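O-methyltransferase family 3 (Niastella koreensis, PDB 7CVU) transfers a methyl group from S-adenosyl-L-methionine to catechol-like compounds in a magnesium-dependent reaction, O-methylating protocatechuic acid at its meta and para hydroxyls in equal proportion. Local coordinates at residues Asp165-Asp170 against Gly214-Ile219. Numbering follows the deposited sequence.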
ATOM      1  N   ASP C 165      -3.558  -8.944   7.556  1.00 12.91           N
ATOM      2  CA  ASP C 165      -2.200  -9.431   7.219  1.00 12.98           C
ATOM      3  C   ASP C 165      -2.190 -10.950   7.077  1.00 14.14           C
ATOM      4  O   ASP C 165      -3.025 -11.636   7.734  1.00 14.89           O
ATOM      5  CB  ASP C 165      -1.180  -9.060   8.299  1.00 13.44           C
ATOM      6  CG  ASP C 165       0.256  -9.053   7.809  1.00 16.35           C
ATOM      7  OD1 ASP C 165       0.465  -8.910   6.614  1.00 16.37           O
ATOM      8  OD2 ASP C 165       1.170  -9.188   8.633  1.00 18.10           O
ATOM      9  N   ASN C 166      -1.292 -11.429   6.222  1.00 12.84           N
ATOM     10  CA  ASN C 166      -0.837 -12.827   6.124  1.00 13.37           C
ATOM     11  C   ASN C 166      -1.975 -13.721   5.605  1.00 11.90           C
ATOM     12  O   ASN C 166      -2.302 -14.720   6.288  1.00 13.02           O
ATOM     13  CB  ASN C 166      -0.333 -13.307   7.472  1.00 16.20           C
ATOM     14  CG  ASN C 166       0.693 -14.405   7.353  1.00 20.50           C
ATOM     15  OD1 ASN C 166       0.925 -14.939   6.257  1.00 20.20           O
ATOM     16  ND2 ASN C 166       1.249 -14.758   8.512  1.00 26.72           N
ATOM     17  N   VAL C 167      -2.553 -13.343   4.471  1.00 11.32           N
ATOM     18  CA  VAL C 167      -3.753 -14.010   3.895  1.00 11.32           C
ATOM     19  C   VAL C 167      -3.386 -14.957   2.746  1.00 11.61           C
ATOM     20  O   VAL C 167      -4.332 -15.523   2.155  1.00 12.05           O
ATOM     21  CB  VAL C 167      -4.847 -13.008   3.487  1.00 13.11           C
ATOM     22  CG1 VAL C 167      -5.312 -12.264   4.736  1.00 13.57           C
ATOM     23  CG2 VAL C 167      -4.440 -12.061   2.375  1.00 13.53           C
ATOM     24  N   ILE C 168      -2.108 -15.128   2.396  1.00 12.22           N
ATOM     25  CA  ILE C 168      -1.748 -16.058   1.275  1.00 12.45           C
ATOM     26  C   ILE C 168      -0.974 -17.273   1.819  1.00 12.98           C
ATOM     27  O   ILE C 168      -0.849 -18.257   1.052  1.00 12.82           O
ATOM     28  CB  ILE C 168      -1.011 -15.368   0.115  1.00 14.10           C
ATOM     29  CG1 ILE C 168       0.350 -14.854   0.567  1.00 14.23           C
ATOM     30  CG2 ILE C 168      -1.870 -14.280  -0.549  1.00 16.14           C
ATOM     31  CD1 ILE C 168       1.239 -14.337  -0.595  1.00 14.29           C
ATOM     32  N   ARG C 169      -0.480 -17.256   3.058  1.00 14.27           N
ATOM     33  CA  ARG C 169       0.098 -18.468   3.724  1.00 14.75           C
ATOM     34  C   ARG C 169       1.157 -19.099   2.809  1.00 14.86           C
ATOM     35  O   ARG C 169       1.107 -20.324   2.604  1.00 14.18           O
ATOM     36  CB  ARG C 169      -1.001 -19.472   4.115  1.00 15.97           C
ATOM     37  CG  ARG C 169      -2.291 -18.856   4.658  1.00 17.42           C
ATOM     38  CD  ARG C 169      -1.991 -17.915   5.817  1.00 19.67           C
ATOM     39  NE  ARG C 169      -1.511 -18.704   6.934  1.00 22.17           N
ATOM     40  CZ  ARG C 169      -1.148 -18.213   8.104  1.00 27.71           C
ATOM     41  NH1 ARG C 169      -0.746 -19.027   9.063  1.00 26.87           N
ATOM     42  NH2 ARG C 169      -1.198 -16.907   8.317  1.00 30.59           N
ATOM     43  N   ASP C 170       2.124 -18.315   2.298  1.00 14.47           N
ATOM     44  CA  ASP C 170       3.280 -18.824   1.491  1.00 14.27           C
ATOM     45  C   ASP C 170       2.789 -19.538   0.229  1.00 13.12           C
ATOM     46  O   ASP C 170       3.526 -20.334  -0.386  1.00 12.51           O
ATOM     47  CB  ASP C 170       4.136 -19.768   2.318  1.00 13.91           C
ATOM     48  CG  ASP C 170       5.102 -19.072   3.229  1.00 16.26           C
ATOM     49  OD1 ASP C 170       5.646 -18.048   2.798  1.00 15.03           O
ATOM     50  OD2 ASP C 170       5.229 -19.533   4.373  1.00 18.00           O
ATOM     51  N   GLY C 214       1.089 -11.820   2.044  1.00 13.15           N
ATOM     52  CA  GLY C 214      -0.072 -11.242   1.353  1.00 12.69           C
ATOM     53  C   GLY C 214      -0.845 -10.345   2.290  1.00 12.17           C
ATOM     54  O   GLY C 214      -1.243 -10.814   3.388  1.00 13.63           O
ATOM     55  N   MET C 215      -0.990  -9.086   1.933  1.00 12.38           N
ATOM     56  CA  MET C 215      -1.711  -8.106   2.796  1.00 11.99           C
ATOM     57  C   MET C 215      -2.986  -7.695   2.075  1.00 10.41           C
ATOM     58  O   MET C 215      -2.893  -7.125   0.978  1.00 10.23           O
ATOM     59  CB  MET C 215      -0.840  -6.880   3.083  1.00 13.15           C
ATOM     60  CG  MET C 215       0.382  -7.224   3.871  1.00 14.34           C
ATOM     61  SD  MET C 215       1.315  -5.765   4.433  1.00 17.99           S
ATOM     62  CE  MET C 215       0.138  -5.200   5.659  1.00 14.40           C
ATOM     63  N   ALA C 216      -4.150  -7.969   2.654  1.00 11.42           N
ATOM     64  CA  ALA C 216      -5.424  -7.550   2.028  1.00 10.57           C
ATOM     65  C   ALA C 216      -5.667  -6.084   2.403  1.00 11.26           C
ATOM     66  O   ALA C 216      -5.502  -5.738   3.567  1.00 11.74           O
ATOM     67  CB  ALA C 216      -6.574  -8.412   2.431  1.00 10.77           C
ATOM     68  N   LEU C 217      -6.014  -5.254   1.421  1.00 10.08           N
ATOM     69  CA  LEU C 217      -6.418  -3.847   1.648  1.00 11.51           C
ATOM     70  C   LEU C 217      -7.864  -3.688   1.183  1.00 11.62           C
ATOM     71  O   LEU C 217      -8.132  -3.990  -0.004  1.00 11.46           O
ATOM     72  CB  LEU C 217      -5.518  -2.969   0.791  1.00 15.22           C
ATOM     73  CG  LEU C 217      -4.223  -2.434   1.363  1.00 23.51           C
ATOM     74  CD1 LEU C 217      -3.561  -3.347   2.358  1.00 24.38           C
ATOM     75  CD2 LEU C 217      -3.285  -2.112   0.193  1.00 26.47           C
ATOM     76  N   ALA C 218      -8.762  -3.200   2.037  1.00 11.09           N
ATOM     77  CA  ALA C 218     -10.195  -3.067   1.676  1.00 11.42           C
ATOM     78  C   ALA C 218     -10.654  -1.683   2.100  1.00 12.00           C
ATOM     79  O   ALA C 218     -10.352  -1.281   3.252  1.00 13.15           O
ATOM     80  CB  ALA C 218     -10.992  -4.155   2.366  1.00 11.29           C
ATOM     81  N   ILE C 219     -11.377  -0.990   1.212  1.00 10.91           N
ATOM     82  CA  ILE C 219     -11.949   0.335   1.537  1.00 11.18           C
ATOM     83  C   ILE C 219     -13.452   0.155   1.593  1.00 12.24           C
ATOM     84  O   ILE C 219     -14.057  -0.358   0.611  1.00 11.46           O
ATOM     85  CB  ILE C 219     -11.557   1.444   0.537  1.00 11.95           C
ATOM     86  CG1 ILE C 219     -10.046   1.631   0.419  1.00 12.63           C
ATOM     87  CG2 ILE C 219     -12.273   2.731   0.945  1.00 12.59           C
ATOM     88  CD1 ILE C 219      -9.617   2.526  -0.713  1.00 13.58           C
TER
HETATM   89  O   HOH W   1       0.438 -14.551   3.911  1.00 15.00           O
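The carbonyl oxygen of Gly-214 takes two consecutive backbone N-H groups. Val-167 N reaches Gly-214 O at 3.0 Å in a nearly straight bond (167°). Asn-166 N, at 2.9 Å from Gly-214 O, makes a weak, bent one (123°). Sharing one acceptor ties the turn after Asp-165 to the start of the antiparallel strand. A water bridges the two segments: it accepts from Arg-169 N and is weakly held by Gly-214 N. The guanidinium of Arg-169 folds back, its NH2 bonding Asn-166 O at 3.2 Å; this oxygen meets the guanidinium at its edge, in the guanidinium plane.

Ile-168 lays its longer branch against the glycine backbone, CG1 lying 3.5 Å from Gly-214 N and CD1 3.6 Å from that nitrogen. A chi1 of 65° sets CG1 between its own backbone N and carbonyl carbon, turned to Gly-214. Cutting this side chain back to an alanine is likely to uncover the Gly-214 backbone and open a gap beside Val-9 of the second subunit. Gly-214 suits the spot, since a CB would run into Ile-168 CG2. Val-167 CG2 lies 3.6 Å from Gly-214 O and also meets Ala-216 CB, at 4.2 Å.

Ahead of the turn, Asp-165 OD1 sits 3.2 Å from Met-215 CG, the two side chains crossing at a slant. Asp-165 OD2 forms a salt bridge with Lys-210 and a hydrogen bond with Gln-45. Asp-165 and Asn-166 bind magnesium together with Asp-139, so the contact backs the metal site at the C-terminal end of strand 161-165. In this Rossmann-like methyltransferase sheet, strand 213-220 runs antiparallel between 161-165 and 199-206; Val-167 and Ala-216 pack against helix 181-195, while Met-215 touches helix 43-55.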